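Local coordinates for 65 kDa virulence protein (Salmonella typhimurium, PDB 2GWM) that probably transfers ADP-ribose from NAD+ to an arginine of host actin, blocking filament assembly, through its C-terminal mono-ADP-ribosyltransferase domain, at residues G131-I136 with L150-T155. Residues are numbered along the deposited sequence; the frame is centred on the assembly and turned at random.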
ATOM      1  N   GLY A 131       0.093 -18.020  -0.411  1.00 24.36           N
ATOM      2  CA  GLY A 131       0.138 -17.826  -1.872  1.00 24.31           C
ATOM      3  C   GLY A 131      -0.245 -16.438  -2.329  1.00 23.12           C
ATOM      4  O   GLY A 131      -0.395 -16.167  -3.532  1.00 24.15           O
ATOM      5  N   HIS A 132      -0.443 -15.547  -1.353  1.00 22.44           N
ATOM      6  CA  HIS A 132      -0.809 -14.168  -1.640  1.00 21.50           C
ATOM      7  C   HIS A 132       0.342 -13.467  -2.392  1.00 20.74           C
ATOM      8  O   HIS A 132       1.459 -13.966  -2.399  1.00 21.32           O
ATOM      9  CB  HIS A 132      -1.109 -13.437  -0.337  1.00 21.03           C
ATOM     10  CG  HIS A 132       0.088 -13.303   0.548  1.00 21.50           C
ATOM     11  ND1 HIS A 132       1.023 -12.314   0.365  1.00 21.28           N
ATOM     12  CD2 HIS A 132       0.534 -14.056   1.583  1.00 20.33           C
ATOM     13  CE1 HIS A 132       1.981 -12.446   1.261  1.00 21.86           C
ATOM     14  NE2 HIS A 132       1.703 -13.487   2.027  1.00 21.94           N
ATOM     15  N   LYS A 133       0.053 -12.312  -2.982  1.00 20.72           N
ATOM     16  CA  LYS A 133       1.006 -11.614  -3.873  1.00 21.17           C
ATOM     17  C   LYS A 133       1.913 -10.612  -3.164  1.00 20.19           C
ATOM     18  O   LYS A 133       2.730  -9.943  -3.772  1.00 21.05           O
ATOM     19  CB  LYS A 133       0.231 -10.902  -4.972  1.00 21.89           C
ATOM     20  CG  LYS A 133      -0.391 -11.866  -5.969  1.00 21.85           C
ATOM     21  CD  LYS A 133      -1.022 -11.097  -7.102  1.00 26.56           C
ATOM     22  CE  LYS A 133      -1.560 -12.037  -8.190  1.00 29.15           C
ATOM     23  NZ  LYS A 133      -0.484 -12.681  -8.944  1.00 35.33           N
ATOM     24  N   GLY A 134       1.780 -10.500  -1.850  1.00 19.56           N
ATOM     25  CA  GLY A 134       2.619  -9.597  -1.126  1.00 19.48           C
ATOM     26  C   GLY A 134       4.037 -10.098  -0.990  1.00 18.92           C
ATOM     27  O   GLY A 134       4.273 -11.303  -0.844  1.00 20.81           O
ATOM     28  N   ARG A 135       5.003  -9.195  -1.024  1.00 19.18           N
ATOM     29  CA  ARG A 135       6.393  -9.581  -0.898  1.00 20.26           C
ATOM     30  C   ARG A 135       7.144  -8.627  -0.002  1.00 19.56           C
ATOM     31  O   ARG A 135       6.943  -7.396  -0.016  1.00 18.78           O
ATOM     32  CB  ARG A 135       7.079  -9.615  -2.261  1.00 20.39           C
ATOM     33  CG  ARG A 135       6.489 -10.555  -3.262  1.00 22.30           C
ATOM     34  CD  ARG A 135       6.824 -11.958  -2.912  1.00 23.81           C
ATOM     35  NE  ARG A 135       6.362 -12.883  -3.937  1.00 25.04           N
ATOM     36  CZ  ARG A 135       5.115 -13.373  -4.016  1.00 25.59           C
ATOM     37  NH1 ARG A 135       4.186 -13.020  -3.152  1.00 23.23           N
ATOM     38  NH2 ARG A 135       4.796 -14.228  -4.972  1.00 30.13           N
ATOM     39  N   ILE A 136       7.970  -9.191   0.853  1.00 21.34           N
ATOM     40  CA  ILE A 136       8.838  -8.397   1.696  1.00 20.76           C
ATOM     41  C   ILE A 136       9.935  -7.779   0.833  1.00 21.19           C
ATOM     42  O   ILE A 136      10.597  -8.447   0.050  1.00 20.30           O
ATOM     43  CB  ILE A 136       9.495  -9.270   2.788  1.00 22.13           C
ATOM     44  CG1 ILE A 136       8.432  -9.747   3.795  1.00 23.54           C
ATOM     45  CG2 ILE A 136      10.648  -8.521   3.460  1.00 22.81           C
ATOM     46  CD1 ILE A 136       7.883  -8.778   4.703  1.00 22.60           C
ATOM     47  N   LEU A 150       4.972  -5.267   0.314  1.00 20.11           N
ATOM     48  CA  LEU A 150       4.294  -4.501  -0.702  1.00 20.39           C
ATOM     49  C   LEU A 150       3.486  -5.489  -1.553  1.00 19.59           C
ATOM     50  O   LEU A 150       3.934  -6.593  -1.856  1.00 18.62           O
ATOM     51  CB  LEU A 150       5.334  -3.780  -1.591  1.00 19.69           C
ATOM     52  CG  LEU A 150       4.729  -2.806  -2.585  1.00 20.54           C
ATOM     53  CD1 LEU A 150       4.185  -1.624  -1.947  1.00 21.23           C
ATOM     54  CD2 LEU A 150       5.831  -2.357  -3.553  1.00 21.14           C
ATOM     55  N   PHE A 151       2.281  -5.060  -1.925  1.00 19.06           N
ATOM     56  CA  PHE A 151       1.386  -5.783  -2.786  1.00 19.37           C
ATOM     57  C   PHE A 151       1.221  -5.033  -4.090  1.00 18.74           C
ATOM     58  O   PHE A 151       1.159  -3.825  -4.102  1.00 19.22           O
ATOM     59  CB  PHE A 151       0.005  -5.887  -2.101  1.00 19.97           C
ATOM     60  CG  PHE A 151      -0.029  -6.796  -0.887  1.00 19.54           C
ATOM     61  CD1 PHE A 151      -0.462  -8.088  -0.969  1.00 19.25           C
ATOM     62  CD2 PHE A 151       0.443  -6.343   0.323  1.00 19.14           C
ATOM     63  CE1 PHE A 151      -0.489  -8.919   0.142  1.00 20.48           C
ATOM     64  CE2 PHE A 151       0.442  -7.150   1.401  1.00 21.67           C
ATOM     65  CZ  PHE A 151      -0.017  -8.428   1.315  1.00 20.65           C
ATOM     66  N   PRO A 152       1.113  -5.775  -5.190  1.00 20.02           N
ATOM     67  CA  PRO A 152       0.857  -5.097  -6.459  1.00 20.08           C
ATOM     68  C   PRO A 152      -0.546  -4.596  -6.550  1.00 20.31           C
ATOM     69  O   PRO A 152      -1.390  -4.888  -5.688  1.00 19.89           O
ATOM     70  CB  PRO A 152       1.092  -6.204  -7.494  1.00 19.75           C
ATOM     71  CG  PRO A 152       0.670  -7.452  -6.787  1.00 19.92           C
ATOM     72  CD  PRO A 152       1.148  -7.217  -5.344  1.00 20.62           C
ATOM     73  N   PRO A 153      -0.836  -3.810  -7.585  1.00 18.66           N
ATOM     74  CA  PRO A 153      -2.182  -3.254  -7.773  1.00 19.37           C
ATOM     75  C   PRO A 153      -3.288  -4.297  -7.804  1.00 18.60           C
ATOM     76  O   PRO A 153      -3.072  -5.418  -8.259  1.00 20.63           O
ATOM     77  CB  PRO A 153      -2.076  -2.542  -9.128  1.00 19.79           C
ATOM     78  CG  PRO A 153      -0.696  -2.200  -9.235  1.00 19.29           C
ATOM     79  CD  PRO A 153       0.070  -3.344  -8.647  1.00 20.23           C
ATOM     80  N   ASN A 154      -4.484  -3.883  -7.327  1.00 19.31           N
ATOM     81  CA  ASN A 154      -5.722  -4.627  -7.377  1.00 19.88           C
ATOM     82  C   ASN A 154      -5.811  -5.723  -6.325  1.00 20.33           C
ATOM     83  O   ASN A 154      -6.488  -6.717  -6.544  1.00 21.04           O
ATOM     84  CB  ASN A 154      -6.045  -5.181  -8.751  1.00 19.87           C
ATOM     85  CG  ASN A 154      -5.975  -4.125  -9.793  1.00 20.78           C
ATOM     86  OD1 ASN A 154      -6.519  -3.039  -9.602  1.00 23.19           O
ATOM     87  ND2 ASN A 154      -5.279  -4.433 -10.909  1.00 25.95           N
ATOM     88  N   THR A 155      -5.192  -5.503  -5.169  1.00 19.42           N
ATOM     89  CA  THR A 155      -5.457  -6.405  -4.027  1.00 19.80           C
ATOM     90  C   THR A 155      -6.918  -6.341  -3.639  1.00 18.78           C
ATOM     91  O   THR A 155      -7.479  -5.271  -3.498  1.00 20.51           O
ATOM     92  CB  THR A 155      -4.604  -6.030  -2.814  1.00 19.41           C
ATOM     93  OG1 THR A 155      -3.205  -5.931  -3.142  1.00 22.30           O
ATOM     94  CG2 THR A 155      -4.743  -7.049  -1.730  1.00 19.99           C
TER
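Arg135 and Leu150 form an antiparallel hydrogen-bonded pair, joined by two backbone bonds: Arg135 N donates to Leu150 O at 2.9 Å, and Leu150 N returns a bond of the same length to Arg135 O. This pairing makes 135-136 an outer strand of a three-stranded antiparallel sheet whose middle strand, 149-151, is flanked on its other side by 110-112. The Leu150 side chain lies beside Ser111 and Glu148, predicted active-site residues. A CA-H...O contact from Gly134 to Leu150 O adds a second, softer donor to that carbonyl.

Aromatic packing takes over just before the strand. The Phe151 ring lies with one face against Gly134, whose CA stands 3.6 Å from the ring centroid in a CH-pi contact, displaced toward the CD1-CE1 rim; Phe151 CD1 and CE1 each come within 3.4 Å of Gly134 CA. The His132 side chain crosses that of Phe151 at about a right angle, bringing ND1 within 3.7 Å of Phe151 CE1, near the CZ end; the ring planes meet obliquely, at 37°. Its CG sits between backbone N and carbonyl carbon (chi1 65°), and ND1 accepts the N-H of Gly134 close to the imidazole plane, at 3.0 Å.

Aliphatic contact is lighter: Lys133 CB meets Pro152 CD and CG, and its CD touches CG, the two side chains crossing at about a right angle, while Pro152 CD approaches Lys133 O at 3.5 Å.

The Arg135 guanidinium turns back and meets the preceding backbone with its edge. NH1 reaches His132 O on a lone pair and Gly134 O from above the carbonyl plane, both nearly in the guanidinium plane; NE bonds weakly to Leu71 O.

With ND1 acting as acceptor, the His132 proton, if the ring is neutral, should reside on NE2. The turn is thus braced by its own polar groups, one N-H held by His132 and two carbonyls gripped by Arg135 NH1.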